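Glyoxylate-induced Protein (Pseudomonas aeruginosa, PDB 1SQ4) is of uncertain function but, as a double-barrelled cupin, may act as a ureidoglycine aminohydrolase. Local coordinates at residues Y217-W231 with P247-L261. Sequence-based numbering, arbitrary orientation.
Sequences YVLEGKAVYRLNQDW and PQACYSGGPGRFRYL
Tyr225 and Tyr260, from the two sheets of one cupin barrel, meet in its interior with ring planes 79° apart. Tyr260 OH donates to Tyr225 OH at 2.8 Å, and Tyr225 OH in turn donates a hydrogen bond to Gln248 OE1 at 3.0 Å, a short chain of hydrogen bonds by which tyrosine and glutamine satisfy buried polar atoms among apolar neighbours. The Tyr260 ring gets there because CG sits between backbone N and carbonyl carbon (chi1 52°). Tight packing continues at Phe258, whose ring takes Ala223 CB over its centre, 3.6 Å from the centroid, a CH-pi contact that suits a small methyl; Val218 CG1 touches Phe258 CE1 at 3.5 Å. Beside it, Leu219 N and Glu220 N both bond to Arg259 O, a classic beta bulge, and Gly221 follows, with a positive phi that glycine adopts readily. Glu220 and Arg259 meet more loosely: Glu220 OE1 lies 3.3 Å from Arg259 CD without a salt bridge, Glu220 OE2 bonds Ser5, and Arg259 is held instead by Asn197 and Glu161. Exposed Lys222, its CB directed away, marks the solvent side. Strand 222-227 pairs antiparallel with 248-251, flanked by 230-235 and 203-204; strand 217-220 pairs with 258-261 in the other sheet, between 239-244 and 191-198, while Val224 and Tyr251 pack against a second subunit.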
loop_
_atom_site.group_PDB
_atom_site.type_symbol
_atom_site.label_atom_id
_atom_site.label_comp_id
_atom_site.label_asym_id
_atom_site.label_seq_id
_atom_site.Cartn_x
_atom_site.Cartn_y
_atom_site.Cartn_z
ATOM N N TYR A 217 -24.255 -6.243 14.467
ATOM C CA TYR A 217 -23.884 -7.506 15.105
ATOM C C TYR A 217 -24.687 -8.619 14.446
ATOM O O TYR A 217 -25.900 -8.694 14.608
ATOM C CB TYR A 217 -24.171 -7.473 16.612
ATOM C CG TYR A 217 -23.759 -8.739 17.329
ATOM C CD1 TYR A 217 -24.513 -9.898 17.221
ATOM C CD2 TYR A 217 -22.577 -8.792 18.068
ATOM C CE1 TYR A 217 -24.107 -11.081 17.824
ATOM C CE2 TYR A 217 -22.160 -9.976 18.681
ATOM C CZ TYR A 217 -22.937 -11.117 18.550
ATOM O OH TYR A 217 -22.549 -12.289 19.158
ATOM N N VAL A 218 -24.014 -9.487 13.708
ATOM C CA VAL A 218 -24.725 -10.553 13.023
ATOM C C VAL A 218 -25.316 -11.557 14.006
ATOM O O VAL A 218 -24.591 -12.250 14.712
ATOM C CB VAL A 218 -23.798 -11.281 12.034
ATOM C CG1 VAL A 218 -24.603 -12.244 11.184
ATOM C CG2 VAL A 218 -23.083 -10.263 11.162
ATOM N N LEU A 219 -26.642 -11.624 14.041
ATOM C CA LEU A 219 -27.337 -12.542 14.925
ATOM C C LEU A 219 -27.493 -13.927 14.308
ATOM O O LEU A 219 -27.450 -14.938 15.006
ATOM C CB LEU A 219 -28.731 -12.011 15.287
ATOM C CG LEU A 219 -28.811 -10.857 16.287
ATOM C CD1 LEU A 219 -30.258 -10.520 16.577
ATOM C CD2 LEU A 219 -28.078 -11.239 17.565
ATOM N N GLU A 220 -27.669 -13.972 12.997
ATOM C CA GLU A 220 -27.870 -15.234 12.323
ATOM C C GLU A 220 -27.500 -15.197 10.864
ATOM O O GLU A 220 -27.691 -14.186 10.190
ATOM C CB GLU A 220 -29.330 -15.626 12.456
ATOM C CG GLU A 220 -29.761 -16.762 11.587
ATOM C CD GLU A 220 -31.251 -16.974 11.664
ATOM O OE1 GLU A 220 -31.990 -15.963 11.585
ATOM O OE2 GLU A 220 -31.688 -18.143 11.801
ATOM N N GLY A 221 -26.981 -16.315 10.375
ATOM C CA GLY A 221 -26.626 -16.405 8.978
ATOM C C GLY A 221 -25.197 -16.068 8.627
ATOM O O GLY A 221 -24.336 -15.850 9.478
ATOM N N LYS A 222 -24.956 -16.040 7.328
ATOM C CA LYS A 222 -23.653 -15.738 6.781
ATOM C C LYS A 222 -23.911 -14.960 5.502
ATOM O O LYS A 222 -24.999 -15.038 4.923
ATOM C CB LYS A 222 -22.886 -17.036 6.475
ATOM C CG LYS A 222 -22.698 -17.957 7.683
ATOM C CD LYS A 222 -21.398 -18.795 7.642
ATOM C CE LYS A 222 -21.379 -19.875 6.554
ATOM N NZ LYS A 222 -21.268 -19.324 5.162
ATOM N N ALA A 223 -22.923 -14.195 5.063
ATOM C CA ALA A 223 -23.076 -13.431 3.834
ATOM C C ALA A 223 -21.769 -12.769 3.451
ATOM O O ALA A 223 -20.814 -12.755 4.224
ATOM C CB ALA A 223 -24.168 -12.388 4.003
ATOM N N VAL A 224 -21.719 -12.259 2.233
ATOM C CA VAL A 224 -20.545 -11.558 1.760
ATOM C C VAL A 224 -20.991 -10.110 1.788
ATOM O O VAL A 224 -21.821 -9.688 0.982
ATOM C CB VAL A 224 -20.171 -11.964 0.319
ATOM C CG1 VAL A 224 -18.915 -11.214 -0.133
ATOM C CG2 VAL A 224 -19.929 -13.459 0.259
ATOM N N TYR A 225 -20.465 -9.363 2.749
ATOM C CA TYR A 225 -20.831 -7.966 2.920
ATOM C C TYR A 225 -19.744 -7.110 2.328
ATOM O O TYR A 225 -18.561 -7.435 2.403
ATOM C CB TYR A 225 -20.966 -7.642 4.405
ATOM C CG TYR A 225 -21.965 -6.562 4.749
ATOM C CD1 TYR A 225 -23.326 -6.850 4.816
ATOM C CD2 TYR A 225 -21.547 -5.269 5.075
ATOM C CE1 TYR A 225 -24.246 -5.886 5.205
ATOM C CE2 TYR A 225 -22.464 -4.294 5.464
ATOM C CZ TYR A 225 -23.809 -4.615 5.529
ATOM O OH TYR A 225 -24.721 -3.674 5.927
ATOM N N ARG A 226 -20.151 -6.000 1.750
ATOM C CA ARG A 226 -19.215 -5.080 1.143
ATOM C C ARG A 226 -19.094 -3.835 2.020
ATOM O O ARG A 226 -20.048 -3.075 2.154
ATOM C CB ARG A 226 -19.735 -4.718 -0.245
ATOM C CG ARG A 226 -18.967 -3.643 -0.976
ATOM C CD ARG A 226 -17.637 -4.163 -1.433
ATOM N NE ARG A 226 -16.974 -3.253 -2.364
ATOM C CZ ARG A 226 -17.370 -3.022 -3.612
ATOM N NH1 ARG A 226 -18.442 -3.635 -4.096
ATOM N NH2 ARG A 226 -16.679 -2.187 -4.382
ATOM N N LEU A 227 -17.935 -3.637 2.637
ATOM C CA LEU A 227 -17.711 -2.453 3.468
ATOM C C LEU A 227 -16.706 -1.582 2.730
ATOM O O LEU A 227 -15.526 -1.910 2.654
ATOM C CB LEU A 227 -17.148 -2.851 4.833
ATOM C CG LEU A 227 -18.041 -3.774 5.677
ATOM C CD1 LEU A 227 -17.205 -4.523 6.701
ATOM C CD2 LEU A 227 -19.141 -2.966 6.347
ATOM N N ASN A 228 -17.184 -0.487 2.156
ATOM C CA ASN A 228 -16.321 0.429 1.428
ATOM C C ASN A 228 -15.314 -0.228 0.478
ATOM O O ASN A 228 -14.147 -0.375 0.822
ATOM C CB ASN A 228 -15.561 1.305 2.431
ATOM C CG ASN A 228 -14.587 2.255 1.760
ATOM O OD1 ASN A 228 -14.940 2.947 0.807
ATOM N ND2 ASN A 228 -13.364 2.299 2.257
ATOM N N GLN A 229 -15.741 -0.627 -0.712
ATOM C CA GLN A 229 -14.795 -1.214 -1.664
ATOM C C GLN A 229 -14.171 -2.548 -1.242
ATOM O O GLN A 229 -13.340 -3.102 -1.965
ATOM C CB GLN A 229 -13.668 -0.210 -1.945
ATOM C CG GLN A 229 -14.128 1.030 -2.659
ATOM C CD GLN A 229 -14.584 0.730 -4.070
ATOM O OE1 GLN A 229 -13.762 0.591 -4.992
ATOM N NE2 GLN A 229 -15.899 0.590 -4.248
ATOM N N ASP A 230 -14.558 -3.067 -0.083
ATOM C CA ASP A 230 -13.998 -4.330 0.399
ATOM C C ASP A 230 -15.048 -5.376 0.750
ATOM O O ASP A 230 -15.861 -5.168 1.641
ATOM C CB ASP A 230 -13.125 -4.081 1.630
ATOM C CG ASP A 230 -11.818 -3.396 1.295
ATOM O OD1 ASP A 230 -11.210 -2.797 2.206
ATOM O OD2 ASP A 230 -11.387 -3.457 0.131
ATOM N N TRP A 231 -15.035 -6.502 0.048
ATOM C CA TRP A 231 -15.983 -7.560 0.349
ATOM C C TRP A 231 -15.403 -8.454 1.446
ATOM O O TRP A 231 -14.240 -8.870 1.381
ATOM C CB TRP A 231 -16.274 -8.407 -0.885
ATOM C CG TRP A 231 -17.040 -7.707 -1.976
ATOM C CD1 TRP A 231 -16.521 -7.086 -3.076
ATOM C CD2 TRP A 231 -18.466 -7.615 -2.102
ATOM N NE1 TRP A 231 -17.536 -6.625 -3.883
ATOM C CE2 TRP A 231 -18.738 -6.933 -3.308
ATOM C CE3 TRP A 231 -19.539 -8.047 -1.313
ATOM C CZ2 TRP A 231 -20.036 -6.671 -3.744
ATOM C CZ3 TRP A 231 -20.833 -7.788 -1.746
ATOM C CH2 TRP A 231 -21.070 -7.105 -2.952
ATOM N N PRO A 247 -19.706 3.052 2.470
ATOM C CA PRO A 247 -20.630 2.298 1.617
ATOM C C PRO A 247 -20.930 0.898 2.167
ATOM O O PRO A 247 -20.061 0.249 2.752
ATOM C CB PRO A 247 -19.898 2.252 0.278
ATOM C CG PRO A 247 -19.085 3.511 0.299
ATOM C CD PRO A 247 -18.546 3.519 1.695
ATOM N N GLN A 248 -22.164 0.443 1.977
ATOM C CA GLN A 248 -22.582 -0.870 2.458
ATOM C C GLN A 248 -23.374 -1.639 1.420
ATOM O O GLN A 248 -24.454 -1.216 1.005
ATOM C CB GLN A 248 -23.452 -0.720 3.698
ATOM C CG GLN A 248 -22.889 0.183 4.769
ATOM C CD GLN A 248 -23.781 0.207 5.985
ATOM O OE1 GLN A 248 -24.050 -0.837 6.568
ATOM N NE2 GLN A 248 -24.249 1.387 6.374
ATOM N N ALA A 249 -22.844 -2.780 1.010
ATOM C CA ALA A 249 -23.517 -3.627 0.030
ATOM C C ALA A 249 -23.558 -5.011 0.627
ATOM O O ALA A 249 -22.629 -5.433 1.320
ATOM C CB ALA A 249 -22.744 -3.645 -1.263
ATOM N N CYS A 250 -24.626 -5.730 0.354
ATOM C CA CYS A 250 -24.735 -7.047 0.922
ATOM C C CYS A 250 -24.991 -8.121 -0.110
ATOM O O CYS A 250 -25.655 -7.885 -1.112
ATOM C CB CYS A 250 -25.837 -7.063 1.978
ATOM S SG CYS A 250 -25.969 -8.652 2.793
ATOM N N TYR A 251 -24.459 -9.308 0.144
ATOM C CA TYR A 251 -24.637 -10.419 -0.772
ATOM C C TYR A 251 -24.999 -11.635 0.066
ATOM O O TYR A 251 -24.176 -12.516 0.273
ATOM C CB TYR A 251 -23.335 -10.679 -1.536
ATOM C CG TYR A 251 -23.509 -11.170 -2.958
ATOM C CD1 TYR A 251 -23.471 -10.280 -4.041
ATOM C CD2 TYR A 251 -23.709 -12.524 -3.223
ATOM C CE1 TYR A 251 -23.628 -10.733 -5.359
ATOM C CE2 TYR A 251 -23.871 -12.994 -4.529
ATOM C CZ TYR A 251 -23.832 -12.100 -5.596
ATOM O OH TYR A 251 -24.030 -12.580 -6.883
ATOM N N SER A 252 -26.228 -11.673 0.564
ATOM C CA SER A 252 -26.664 -12.792 1.386
ATOM C C SER A 252 -27.131 -13.936 0.505
ATOM O O SER A 252 -28.231 -13.895 -0.060
ATOM C CB SER A 252 -27.808 -12.368 2.291
ATOM O OG SER A 252 -28.932 -12.014 1.517
ATOM N N GLY A 253 -26.293 -14.961 0.395
ATOM C CA GLY A 253 -26.634 -16.115 -0.415
ATOM C C GLY A 253 -26.845 -17.375 0.408
ATOM O O GLY A 253 -27.216 -18.413 -0.141
ATOM N N GLY A 254 -26.618 -17.285 1.718
ATOM C CA GLY A 254 -26.780 -18.437 2.590
ATOM C C GLY A 254 -28.096 -19.173 2.426
ATOM O O GLY A 254 -29.065 -18.598 1.929
ATOM N N PRO A 255 -28.170 -20.451 2.834
ATOM C CA PRO A 255 -29.419 -21.199 2.697
ATOM C C PRO A 255 -30.534 -20.630 3.578
ATOM O O PRO A 255 -31.704 -20.636 3.194
ATOM C CB PRO A 255 -29.016 -22.621 3.086
ATOM C CG PRO A 255 -27.945 -22.390 4.101
ATOM C CD PRO A 255 -27.137 -21.260 3.498
ATOM N N GLY A 256 -30.166 -20.115 4.749
ATOM C CA GLY A 256 -31.157 -19.557 5.660
ATOM C C GLY A 256 -31.278 -18.041 5.647
ATOM O O GLY A 256 -30.882 -17.376 4.686
ATOM N N ARG A 257 -31.840 -17.481 6.710
ATOM C CA ARG A 257 -31.992 -16.036 6.782
ATOM C C ARG A 257 -30.716 -15.419 7.358
ATOM O O ARG A 257 -30.062 -16.020 8.202
ATOM C CB ARG A 257 -33.211 -15.676 7.640
ATOM C CG ARG A 257 -33.767 -14.292 7.348
ATOM C CD ARG A 257 -35.217 -14.130 7.795
ATOM N NE ARG A 257 -35.368 -14.402 9.218
ATOM C CZ ARG A 257 -36.138 -13.702 10.046
ATOM N NH1 ARG A 257 -36.846 -12.670 9.603
ATOM N NH2 ARG A 257 -36.184 -14.029 11.330
ATOM N N PHE A 258 -30.351 -14.234 6.880
ATOM C CA PHE A 258 -29.149 -13.544 7.358
ATOM C C PHE A 258 -29.601 -12.265 8.029
ATOM O O PHE A 258 -30.225 -11.426 7.387
ATOM C CB PHE A 258 -28.229 -13.192 6.186
ATOM C CG PHE A 258 -27.104 -12.274 6.561
ATOM C CD1 PHE A 258 -26.096 -12.701 7.421
ATOM C CD2 PHE A 258 -27.052 -10.976 6.063
ATOM C CE1 PHE A 258 -25.052 -11.844 7.782
ATOM C CE2 PHE A 258 -26.012 -10.114 6.418
ATOM C CZ PHE A 258 -25.008 -10.552 7.279
ATOM N N ARG A 259 -29.292 -12.087 9.304
ATOM C CA ARG A 259 -29.758 -10.875 9.953
ATOM C C ARG A 259 -28.860 -10.364 11.064
ATOM O O ARG A 259 -28.138 -11.129 11.692
ATOM C CB ARG A 259 -31.201 -11.085 10.453
ATOM C CG ARG A 259 -31.455 -12.371 11.252
ATOM C CD ARG A 259 -32.941 -12.785 11.266
ATOM N NE ARG A 259 -33.842 -11.730 11.734
ATOM C CZ ARG A 259 -34.575 -11.800 12.840
ATOM N NH1 ARG A 259 -34.522 -12.876 13.608
ATOM N NH2 ARG A 259 -35.359 -10.788 13.187
ATOM N N TYR A 260 -28.876 -9.059 11.294
ATOM C CA TYR A 260 -28.038 -8.524 12.333
ATOM C C TYR A 260 -28.661 -7.425 13.132
ATOM O O TYR A 260 -29.487 -6.663 12.641
ATOM C CB TYR A 260 -26.715 -8.036 11.760
ATOM C CG TYR A 260 -26.838 -7.081 10.599
ATOM C CD1 TYR A 260 -26.498 -7.488 9.305
ATOM C CD2 TYR A 260 -27.235 -5.753 10.791
ATOM C CE1 TYR A 260 -26.543 -6.602 8.235
ATOM C CE2 TYR A 260 -27.280 -4.856 9.719
ATOM C CZ TYR A 260 -26.930 -5.290 8.451
ATOM O OH TYR A 260 -26.938 -4.420 7.386
ATOM N N LEU A 261 -28.255 -7.365 14.389
ATOM C CA LEU A 261 -28.725 -6.353 15.313
ATOM C C LEU A 261 -27.983 -5.069 14.959
ATOM O O LEU A 261 -26.776 -5.089 14.724
ATOM C CB LEU A 261 -28.382 -6.793 16.732
ATOM C CG LEU A 261 -28.659 -5.820 17.863
ATOM C CD1 LEU A 261 -30.150 -5.754 18.140
ATOM C CD2 LEU A 261 -27.906 -6.283 19.095
#